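YjeF-related protein (Enterococcus faecalis, PDB 2R3B) probably catalyses the ADP-dependent dehydration of the S-form of NAD(P)HX, a repair reaction that restores damaged NADH and NADPH. Local coordinates at residues Q220-M228 with V259-A270; A150-N158 with F169-L179. All coordinates share one frame; numbering follows the deposited sequence. Where two conformers were deposited one is given.

In the fold
Interactions 1 and 2 belong to one ribokinase-like alpha/beta chain. Their centres lie about 23 Å apart, and their nearest atoms are about 7 Å apart without touching. Both segments of interaction 2 precede those of interaction 1 along the chain. Interaction 2 packs helix 149-156 against strand 167-170 and helix 173-180. Interaction 1 lays the loop after strand 219-220 along helix 252-269. Strands 167-170 and 219-220 belong to the same mixed sheet. Both contacts lie near the predicted nucleotide and substrate site. Interaction 2 contains His172, predicted to bind (6S)-NADPHX, and the side chain of His262 in interaction 1 lies about 5 Å from Gly234, predicted to bind AMP.

Interaction 1 (Q220-M228 with V259-A270); sequences QNTGGNPGM and VYLHSLIGDDLA
Asp267 of helix 252-269 meets Gly224 and Asn225, in the loop that joins strand 219-220 to helix 233-247 of the ribokinase-like fold. Hydrogen bonds form the polar part. The carboxylate of Asp267 takes Gly224 N on the syn side of both oxygens. Asn225 ND2 reaches the anti lone pair of Asp267 OD1 at 2.7 Å. Two donors therefore hold OD1, which should fix the carboxylate's rotation. Water 2 bridges Asp267 OD2 and Gly224 O. In the conformer given for Ser263, Asn221 ND2 donates to Ser263 OG over 2.9 Å, nearly straight and in its own amide plane. In that same conformer Ser263 OG donates to Tyr260 O, one turn back in the helix.

At the Tyr260 ring, Asn221 OD1 and Thr222 OG1 sit at the edge. Thr222 OG1 also bonds to Leu23 O, and water 1 connects it to Tyr260 OH.

The apolar part belongs to Met228, a selenomethionine. Its SE lies 3.8 Å from Gly266 CA, where the helix has no side chain. The chain bends at chi3 (68°), and its CE ends 3.3 Å from CE1 of the His262 ring.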
loop_
_atom_site.group_PDB
_atom_site.type_symbol
_atom_site.label_atom_id
_atom_site.label_comp_id
_atom_site.label_asym_id
_atom_site.label_seq_id
_atom_site.Cartn_x
_atom_site.Cartn_y
_atom_site.Cartn_z
ATOM N N GLN B 220 -27.826 -20.422 -14.439
ATOM C CA GLN B 220 -26.651 -20.722 -15.232
ATOM C C GLN B 220 -25.949 -19.430 -15.584
ATOM O O GLN B 220 -26.509 -18.610 -16.288
ATOM C CB GLN B 220 -27.057 -21.415 -16.526
ATOM C CG GLN B 220 -25.876 -21.719 -17.425
ATOM C CD GLN B 220 -24.856 -22.593 -16.741
ATOM O OE1 GLN B 220 -25.110 -23.758 -16.445
ATOM N NE2 GLN B 220 -23.698 -22.030 -16.465
ATOM N N ASN B 221 -24.725 -19.234 -15.078
ATOM C CA ASN B 221 -24.002 -18.022 -15.414
ATOM C C ASN B 221 -23.542 -18.075 -16.872
ATOM O O ASN B 221 -23.288 -19.146 -17.423
ATOM C CB ASN B 221 -22.813 -17.820 -14.495
ATOM C CG ASN B 221 -22.227 -16.443 -14.611
ATOM O OD1 ASN B 221 -22.928 -15.461 -14.891
ATOM N ND2 ASN B 221 -20.953 -16.344 -14.348
ATOM N N THR B 222 -23.472 -16.914 -17.504
ATOM C CA THR B 222 -23.181 -16.814 -18.916
ATOM C C THR B 222 -21.886 -16.062 -19.190
ATOM O O THR B 222 -21.589 -15.728 -20.330
ATOM C CB THR B 222 -24.327 -16.114 -19.646
ATOM O OG1 THR B 222 -24.602 -14.862 -19.038
ATOM C CG2 THR B 222 -25.601 -16.985 -19.624
ATOM N N GLY B 223 -21.106 -15.805 -18.141
ATOM C CA GLY B 223 -19.815 -15.106 -18.291
ATOM C C GLY B 223 -18.706 -15.901 -17.658
ATOM O O GLY B 223 -18.932 -16.981 -17.118
ATOM N N GLY B 224 -17.498 -15.345 -17.722
ATOM C CA GLY B 224 -16.317 -16.009 -17.202
ATOM C C GLY B 224 -15.315 -16.189 -18.319
ATOM O O GLY B 224 -15.677 -16.402 -19.467
ATOM N N ASN B 225 -14.043 -16.077 -18.005
ATOM C CA ASN B 225 -13.035 -16.193 -19.026
ATOM C C ASN B 225 -11.735 -16.668 -18.405
ATOM O O ASN B 225 -11.543 -16.510 -17.190
ATOM C CB ASN B 225 -12.862 -14.869 -19.755
ATOM C CG ASN B 225 -12.164 -13.837 -18.907
ATOM O OD1 ASN B 225 -10.941 -13.796 -18.847
ATOM N ND2 ASN B 225 -12.951 -13.000 -18.233
ATOM N N PRO B 226 -10.858 -17.299 -19.218
ATOM C CA PRO B 226 -9.605 -17.815 -18.649
ATOM C C PRO B 226 -8.570 -16.779 -18.197
ATOM O O PRO B 226 -7.600 -17.166 -17.555
ATOM C CB PRO B 226 -9.038 -18.703 -19.775
ATOM C CG PRO B 226 -9.646 -18.176 -21.010
ATOM C CD PRO B 226 -10.990 -17.624 -20.655
ATOM N N GLY B 227 -8.790 -15.497 -18.468
ATOM C CA GLY B 227 -7.989 -14.421 -17.847
ATOM C C GLY B 227 -8.200 -14.301 -16.338
ATOM O O GLY B 227 -7.380 -13.718 -15.631
HETATM N N MSE B 228 -9.291 -14.892 -15.839
HETATM C CA MSE B 228 -9.634 -14.894 -14.419
HETATM C C MSE B 228 -9.102 -16.133 -13.711
HETATM O O MSE B 228 -9.316 -16.314 -12.523
HETATM C CB MSE B 228 -11.160 -14.829 -14.272
HETATM C CG MSE B 228 -11.778 -13.551 -14.780
HETATM SE SE MSE B 228 -13.731 -13.698 -14.925
HETATM C CE MSE B 228 -14.066 -13.810 -13.002
ATOM N N VAL B 259 -22.591 -13.674 -8.425
ATOM C CA VAL B 259 -21.846 -14.515 -9.368
ATOM C C VAL B 259 -21.793 -13.854 -10.738
ATOM O O VAL B 259 -20.743 -13.818 -11.386
ATOM C CB VAL B 259 -22.512 -15.915 -9.447
ATOM C CG1 VAL B 259 -21.972 -16.776 -10.648
ATOM C CG2 VAL B 259 -22.347 -16.636 -8.124
ATOM N N TYR B 260 -22.918 -13.298 -11.192
ATOM C CA TYR B 260 -22.950 -12.634 -12.481
ATOM C C TYR B 260 -22.068 -11.389 -12.534
ATOM O O TYR B 260 -21.342 -11.159 -13.510
ATOM C CB TYR B 260 -24.404 -12.239 -12.858
ATOM C CG TYR B 260 -24.461 -11.695 -14.276
ATOM C CD1 TYR B 260 -24.367 -12.564 -15.383
ATOM C CD2 TYR B 260 -24.515 -10.339 -14.519
ATOM C CE1 TYR B 260 -24.369 -12.067 -16.683
ATOM C CE2 TYR B 260 -24.516 -9.842 -15.827
ATOM C CZ TYR B 260 -24.448 -10.711 -16.888
ATOM O OH TYR B 260 -24.456 -10.190 -18.173
ATOM N N LEU B 261 -22.160 -10.549 -11.513
ATOM C CA LEU B 261 -21.385 -9.314 -11.495
ATOM C C LEU B 261 -19.904 -9.616 -11.486
ATOM O O LEU B 261 -19.146 -8.976 -12.202
ATOM C CB LEU B 261 -21.716 -8.478 -10.243
ATOM C CG LEU B 261 -21.067 -7.100 -10.148
ATOM C CD1 LEU B 261 -21.364 -6.284 -11.396
ATOM C CD2 LEU B 261 -21.502 -6.395 -8.823
ATOM N N HIS B 262 -19.483 -10.578 -10.669
ATOM C CA HIS B 262 -18.070 -10.998 -10.627
ATOM C C HIS B 262 -17.511 -11.309 -12.033
ATOM O O HIS B 262 -16.464 -10.829 -12.402
ATOM C CB HIS B 262 -17.963 -12.192 -9.690
ATOM C CG HIS B 262 -16.625 -12.853 -9.618
ATOM N ND1 HIS B 262 -16.382 -14.084 -10.199
ATOM C CD2 HIS B 262 -15.495 -12.526 -8.936
ATOM C CE1 HIS B 262 -15.144 -14.457 -9.926
ATOM N NE2 HIS B 262 -14.584 -13.533 -9.162
ATOM N N SER B 263 -18.245 -12.115 -12.795
ATOM C CA SER B 263 -17.811 -12.480 -14.144
ATOM C C SER B 263 -18.016 -11.358 -15.179
ATOM O O SER B 263 -17.281 -11.304 -16.171
ATOM C CB SER B 263 -18.500 -13.767 -14.577
ATOM O OG SER B 263 -19.895 -13.603 -14.601
ATOM N N LEU B 264 -19.002 -10.479 -14.994
ATOM C CA LEU B 264 -19.210 -9.351 -15.907
ATOM C C LEU B 264 -18.029 -8.421 -15.844
ATOM O O LEU B 264 -17.458 -8.008 -16.851
ATOM C CB LEU B 264 -20.482 -8.564 -15.567
ATOM C CG LEU B 264 -20.771 -7.293 -16.370
ATOM C CD1 LEU B 264 -21.099 -7.684 -17.820
ATOM C CD2 LEU B 264 -21.909 -6.535 -15.767
ATOM N N ILE B 265 -17.629 -8.097 -14.625
ATOM C CA ILE B 265 -16.474 -7.221 -14.436
ATOM C C ILE B 265 -15.206 -7.903 -14.958
ATOM O O ILE B 265 -14.386 -7.281 -15.632
ATOM C CB ILE B 265 -16.320 -6.807 -12.957
ATOM C CG1 ILE B 265 -17.466 -5.912 -12.505
ATOM C CG2 ILE B 265 -14.986 -6.041 -12.769
ATOM C CD1 ILE B 265 -17.568 -5.801 -10.942
ATOM N N GLY B 266 -15.029 -9.175 -14.640
ATOM C CA GLY B 266 -13.828 -9.881 -15.044
ATOM C C GLY B 266 -13.783 -9.987 -16.557
ATOM O O GLY B 266 -12.736 -9.887 -17.145
ATOM N N ASP B 267 -14.949 -10.170 -17.191
ATOM C CA ASP B 267 -14.995 -10.283 -18.646
ATOM C C ASP B 267 -14.646 -8.954 -19.289
ATOM O O ASP B 267 -13.926 -8.924 -20.285
ATOM C CB ASP B 267 -16.383 -10.729 -19.096
ATOM C CG ASP B 267 -16.620 -12.211 -18.906
ATOM O OD1 ASP B 267 -15.671 -12.981 -18.597
ATOM O OD2 ASP B 267 -17.786 -12.645 -19.098
ATOM N N ASP B 268 -15.152 -7.862 -18.721
ATOM C CA ASP B 268 -14.830 -6.510 -19.177
ATOM C C ASP B 268 -13.327 -6.230 -19.046
ATOM O O ASP B 268 -12.696 -5.692 -19.969
ATOM C CB ASP B 268 -15.633 -5.433 -18.435
ATOM C CG ASP B 268 -17.071 -5.331 -18.908
ATOM O OD1 ASP B 268 -17.410 -6.017 -19.914
ATOM O OD2 ASP B 268 -17.833 -4.563 -18.251
ATOM N N LEU B 269 -12.759 -6.548 -17.878
ATOM C CA LEU B 269 -11.334 -6.298 -17.678
ATOM C C LEU B 269 -10.448 -7.132 -18.606
ATOM O O LEU B 269 -9.404 -6.667 -19.025
ATOM C CB LEU B 269 -10.938 -6.544 -16.225
ATOM C CG LEU B 269 -11.537 -5.562 -15.232
ATOM C CD1 LEU B 269 -11.288 -6.043 -13.786
ATOM C CD2 LEU B 269 -10.981 -4.194 -15.449
ATOM N N ALA B 270 -10.876 -8.357 -18.919
ATOM C CA ALA B 270 -10.101 -9.244 -19.749
ATOM C C ALA B 270 -9.996 -8.727 -21.174
ATOM O O ALA B 270 -9.183 -9.226 -21.952
ATOM C CB ALA B 270 -10.697 -10.656 -19.725
HETATM O O HOH W 1 -24.270 -12.367 -20.208
HETATM O O HOH W 2 -17.286 -14.443 -21.237
#

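Interaction 2 (A150-N158 with F169-L179). With EDO (1,2-ethanediol), chain N.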
loop_
_atom_site.group_PDB
_atom_site.type_symbol
_atom_site.label_atom_id
_atom_site.label_comp_id
_atom_site.label_asym_id
_atom_site.label_seq_id
_atom_site.Cartn_x
_atom_site.Cartn_y
_atom_site.Cartn_z
ATOM N N ALA B 150 -12.729 -25.112 3.641
ATOM C CA ALA B 150 -13.775 -25.337 4.613
ATOM C C ALA B 150 -14.767 -26.388 4.046
ATOM O O ALA B 150 -15.357 -27.155 4.797
ATOM C CB ALA B 150 -14.487 -24.027 5.000
ATOM N N ILE B 151 -14.901 -26.455 2.727
ATOM C CA ILE B 151 -15.754 -27.488 2.108
ATOM C C ILE B 151 -15.100 -28.868 2.308
ATOM O O ILE B 151 -15.760 -29.839 2.707
ATOM C CB ILE B 151 -15.966 -27.247 0.604
ATOM C CG1 ILE B 151 -16.600 -25.875 0.357
ATOM C CG2 ILE B 151 -16.900 -28.352 -0.006
ATOM C CD1 ILE B 151 -16.689 -25.476 -1.098
ATOM N N THR B 152 -13.808 -28.940 2.044
ATOM C CA THR B 152 -13.045 -30.163 2.251
ATOM C C THR B 152 -13.109 -30.628 3.695
ATOM O O THR B 152 -13.349 -31.812 3.959
ATOM C CB THR B 152 -11.605 -29.978 1.826
ATOM O OG1 THR B 152 -11.566 -29.659 0.437
ATOM C CG2 THR B 152 -10.767 -31.251 2.065
ATOM N N LEU B 153 -12.889 -29.722 4.646
ATOM C CA LEU B 153 -13.003 -30.081 6.074
ATOM C C LEU B 153 -14.419 -30.494 6.454
ATOM O O LEU B 153 -14.627 -31.398 7.292
ATOM C CB LEU B 153 -12.574 -28.905 6.950
ATOM C CG LEU B 153 -11.086 -28.537 6.896
ATOM C CD1 LEU B 153 -10.796 -27.336 7.809
ATOM C CD2 LEU B 153 -10.155 -29.722 7.211
ATOM N N PHE B 154 -15.406 -29.816 5.873
ATOM C CA PHE B 154 -16.803 -30.122 6.133
ATOM C C PHE B 154 -17.103 -31.560 5.710
ATOM O O PHE B 154 -17.746 -32.303 6.443
ATOM C CB PHE B 154 -17.763 -29.154 5.437
ATOM C CG PHE B 154 -19.204 -29.496 5.664
ATOM C CD1 PHE B 154 -19.871 -30.372 4.794
ATOM C CD2 PHE B 154 -19.894 -29.005 6.763
ATOM C CE1 PHE B 154 -21.199 -30.735 5.030
ATOM C CE2 PHE B 154 -21.235 -29.367 6.990
ATOM C CZ PHE B 154 -21.884 -30.220 6.134
ATOM N N SER B 155 -16.610 -31.926 4.537
ATOM C CA SER B 155 -16.879 -33.240 3.970
ATOM C C SER B 155 -16.123 -34.339 4.720
ATOM O O SER B 155 -16.652 -35.432 4.933
ATOM C CB SER B 155 -16.540 -33.260 2.486
ATOM O OG SER B 155 -15.149 -33.381 2.264
ATOM N N GLN B 156 -14.898 -34.053 5.122
ATOM C CA GLN B 156 -14.101 -34.996 5.905
ATOM C C GLN B 156 -14.548 -35.163 7.353
ATOM O O GLN B 156 -14.209 -36.165 7.984
ATOM C CB GLN B 156 -12.645 -34.579 5.880
ATOM C CG GLN B 156 -12.024 -34.629 4.500
ATOM C CD GLN B 156 -10.603 -34.078 4.452
ATOM O OE1 GLN B 156 -10.116 -33.438 5.394
ATOM N NE2 GLN B 156 -9.927 -34.340 3.346
ATOM N N GLY B 157 -15.308 -34.216 7.893
ATOM C CA GLY B 157 -15.612 -34.199 9.317
ATOM C C GLY B 157 -16.966 -34.774 9.584
ATOM O O GLY B 157 -17.511 -34.659 10.687
ATOM N N ASN B 158 -17.525 -35.351 8.532
ATOM C CA ASN B 158 -18.854 -35.913 8.539
ATOM C C ASN B 158 -19.863 -35.089 9.346
ATOM O O ASN B 158 -20.668 -35.630 10.083
ATOM C CB ASN B 158 -18.763 -37.386 8.974
ATOM C CG ASN B 158 -18.059 -38.249 7.915
ATOM O OD1 ASN B 158 -18.514 -38.335 6.766
ATOM N ND2 ASN B 158 -16.937 -38.861 8.291
ATOM N N PHE B 169 -22.681 -23.363 -0.226
ATOM C CA PHE B 169 -21.365 -23.943 -0.547
ATOM C C PHE B 169 -20.894 -23.403 -1.880
ATOM O O PHE B 169 -21.685 -23.288 -2.826
ATOM C CB PHE B 169 -21.403 -25.463 -0.656
ATOM C CG PHE B 169 -21.706 -26.169 0.622
ATOM C CD1 PHE B 169 -23.015 -26.440 0.978
ATOM C CD2 PHE B 169 -20.692 -26.574 1.465
ATOM C CE1 PHE B 169 -23.307 -27.119 2.148
ATOM C CE2 PHE B 169 -20.972 -27.258 2.620
ATOM C CZ PHE B 169 -22.286 -27.530 2.977
ATOM N N THR B 170 -19.612 -23.066 -1.976
ATOM C CA THR B 170 -19.064 -22.575 -3.240
ATOM C C THR B 170 -17.912 -23.430 -3.812
ATOM O O THR B 170 -16.792 -22.933 -3.961
ATOM C CB THR B 170 -18.586 -21.138 -3.051
ATOM O OG1 THR B 170 -17.636 -21.106 -1.984
ATOM C CG2 THR B 170 -19.755 -20.210 -2.674
ATOM N N PRO B 171 -18.176 -24.724 -4.120
ATOM C CA PRO B 171 -17.118 -25.625 -4.527
ATOM C C PRO B 171 -16.720 -25.500 -5.989
ATOM O O PRO B 171 -17.565 -25.203 -6.831
ATOM C CB PRO B 171 -17.768 -27.000 -4.332
ATOM C CG PRO B 171 -19.212 -26.768 -4.643
ATOM C CD PRO B 171 -19.475 -25.419 -4.036
ATOM N N HIS B 172 -15.437 -25.705 -6.275
ATOM C CA HIS B 172 -15.053 -26.022 -7.643
ATOM C C HIS B 172 -15.344 -27.516 -7.838
ATOM O O HIS B 172 -15.791 -28.188 -6.917
ATOM C CB HIS B 172 -13.609 -25.599 -7.975
ATOM C CG HIS B 172 -12.549 -26.215 -7.114
ATOM N ND1 HIS B 172 -12.510 -27.562 -6.822
ATOM C CD2 HIS B 172 -11.450 -25.675 -6.533
ATOM C CE1 HIS B 172 -11.449 -27.823 -6.080
ATOM N NE2 HIS B 172 -10.781 -26.696 -5.897
ATOM N N GLN B 173 -15.139 -28.026 -9.039
ATOM C CA GLN B 173 -15.565 -29.404 -9.367
ATOM C C GLN B 173 -14.998 -30.515 -8.466
ATOM O O GLN B 173 -15.723 -31.456 -8.120
ATOM C CB GLN B 173 -15.363 -29.677 -10.878
ATOM C CG GLN B 173 -16.398 -28.869 -11.732
ATOM C CD GLN B 173 -16.005 -28.615 -13.209
ATOM O OE1 GLN B 173 -15.045 -27.877 -13.519
ATOM N NE2 GLN B 173 -16.794 -29.169 -14.118
HETATM N N MSE B 174 -13.747 -30.404 -8.043
HETATM C CA MSE B 174 -13.159 -31.436 -7.189
HETATM C C MSE B 174 -13.651 -31.316 -5.742
HETATM O O MSE B 174 -13.850 -32.321 -5.059
HETATM C CB MSE B 174 -11.634 -31.410 -7.283
HETATM C CG MSE B 174 -11.104 -31.837 -8.657
HETATM SE SE MSE B 174 -11.638 -33.660 -9.192
HETATM C CE MSE B 174 -10.487 -34.678 -8.029
ATOM N N GLU B 175 -13.894 -30.093 -5.280
ATOM C CA GLU B 175 -14.496 -29.902 -3.963
ATOM C C GLU B 175 -15.897 -30.478 -3.976
ATOM O O GLU B 175 -16.317 -31.113 -2.999
ATOM C CB GLU B 175 -14.484 -28.409 -3.557
ATOM C CG GLU B 175 -13.123 -27.909 -3.085
ATOM C CD GLU B 175 -12.882 -26.394 -3.256
ATOM O OE1 GLU B 175 -13.717 -25.679 -3.854
ATOM O OE2 GLU B 175 -11.822 -25.915 -2.784
ATOM N N TRP B 176 -16.630 -30.281 -5.076
ATOM C CA TRP B 176 -17.989 -30.833 -5.192
ATOM C C TRP B 176 -17.995 -32.373 -5.227
ATOM O O TRP B 176 -18.887 -33.006 -4.664
ATOM C CB TRP B 176 -18.645 -30.307 -6.460
ATOM C CG TRP B 176 -20.056 -30.707 -6.694
ATOM C CD1 TRP B 176 -20.554 -31.156 -7.874
ATOM C CD2 TRP B 176 -21.172 -30.684 -5.775
ATOM N NE1 TRP B 176 -21.885 -31.374 -7.769
ATOM C CE2 TRP B 176 -22.297 -31.119 -6.495
ATOM C CE3 TRP B 176 -21.338 -30.317 -4.425
ATOM C CZ2 TRP B 176 -23.549 -31.201 -5.938
ATOM C CZ3 TRP B 176 -22.578 -30.435 -3.857
ATOM C CH2 TRP B 176 -23.681 -30.880 -4.607
ATOM N N GLN B 177 -17.003 -32.951 -5.891
ATOM C CA GLN B 177 -16.832 -34.408 -5.894
ATOM C C GLN B 177 -16.725 -34.906 -4.477
ATOM O O GLN B 177 -17.352 -35.885 -4.087
ATOM C CB GLN B 177 -15.584 -34.791 -6.679
ATOM C CG GLN B 177 -15.287 -36.273 -6.680
ATOM C CD GLN B 177 -14.131 -36.619 -7.593
ATOM O OE1 GLN B 177 -14.181 -36.384 -8.802
ATOM N NE2 GLN B 177 -13.071 -37.163 -7.011
ATOM N N ARG B 178 -15.936 -34.187 -3.696
ATOM C CA ARG B 178 -15.715 -34.537 -2.303
ATOM C C ARG B 178 -16.973 -34.378 -1.470
ATOM O O ARG B 178 -17.296 -35.244 -0.689
ATOM C CB ARG B 178 -14.546 -33.718 -1.731
ATOM C CG ARG B 178 -13.811 -34.440 -0.646
ATOM C CD ARG B 178 -12.624 -33.658 -0.113
ATOM N NE ARG B 178 -11.467 -33.705 -1.011
ATOM C CZ ARG B 178 -11.051 -32.700 -1.786
ATOM N NH1 ARG B 178 -11.687 -31.524 -1.799
ATOM N NH2 ARG B 178 -9.976 -32.874 -2.554
ATOM N N LEU B 179 -17.702 -33.276 -1.645
ATOM C CA LEU B 179 -18.918 -33.029 -0.862
ATOM C C LEU B 179 -20.096 -33.927 -1.277
ATOM O O LEU B 179 -20.789 -34.485 -0.426
ATOM C CB LEU B 179 -19.309 -31.562 -0.997
ATOM C CG LEU B 179 -20.532 -31.019 -0.256
ATOM C CD1 LEU B 179 -20.347 -31.182 1.259
ATOM C CD2 LEU B 179 -20.724 -29.573 -0.648
HETATM C C1 EDO N . -14.275 -36.675 2.542
HETATM O O1 EDO N . -13.369 -36.407 1.476
HETATM C C2 EDO N . -15.688 -36.933 2.029
HETATM O O2 EDO N . -15.774 -36.879 0.599
HETATM O O HOH W 3 -10.302 -27.956 -0.791
#
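Ile151 of helix 149-156 reaches across to strand 167-170, the turn after it and helix 173-180. Its CB points toward them. From there CG2 lies 4.1 Å from Leu179 CD2. CG1 takes the other branch and meets the edge of the Phe169 ring. CD1, at the tip, presses onto the backbone at Thr170 and Pro171, with Pro171 N 3.5 Å away. It also touches Pro171 CB.

Phe154, one turn further along the helix, meets Phe169 and Leu179. Phe169 turns its edge to one face of Phe154 in a T-shaped stack, with centroids 5.3 Å apart and planes at 65°. Phe154 CD1 also touches Leu179 CD1 at 3.7 Å. Leu179 CD2 lies over a face of Phe169, so the two methyls of this leucine touch both rings.

The other margin of the contact is polar. Arg178 runs beside Thr152 and Ser155. Its chain bends at chi3 (-77°), which brings the guanidinium alongside Thr152, with CG2 over one face. NH1 is close to Thr152 OG1, but the angle is too poor for a hydrogen bond. In the conformer given, Ser155 OG turns back to donate to Thr152 O. A 1,2-ethanediol, probably from the crystallisation liquor, donates from O2 to Arg178 O at 2.6 Å.

Glu175 OE1 accepts from His172 N. His172 and Glu175 form a capping box at the start of helix 173-180. The two helix segments run nearly parallel, 15° apart. The contact joins the helix and second strand of the beta-alpha-beta unit 143-147, 149-156 and 167-170 to the helix that follows, and the strand leads on to His172 of the predicted (6S)-NADPHX site.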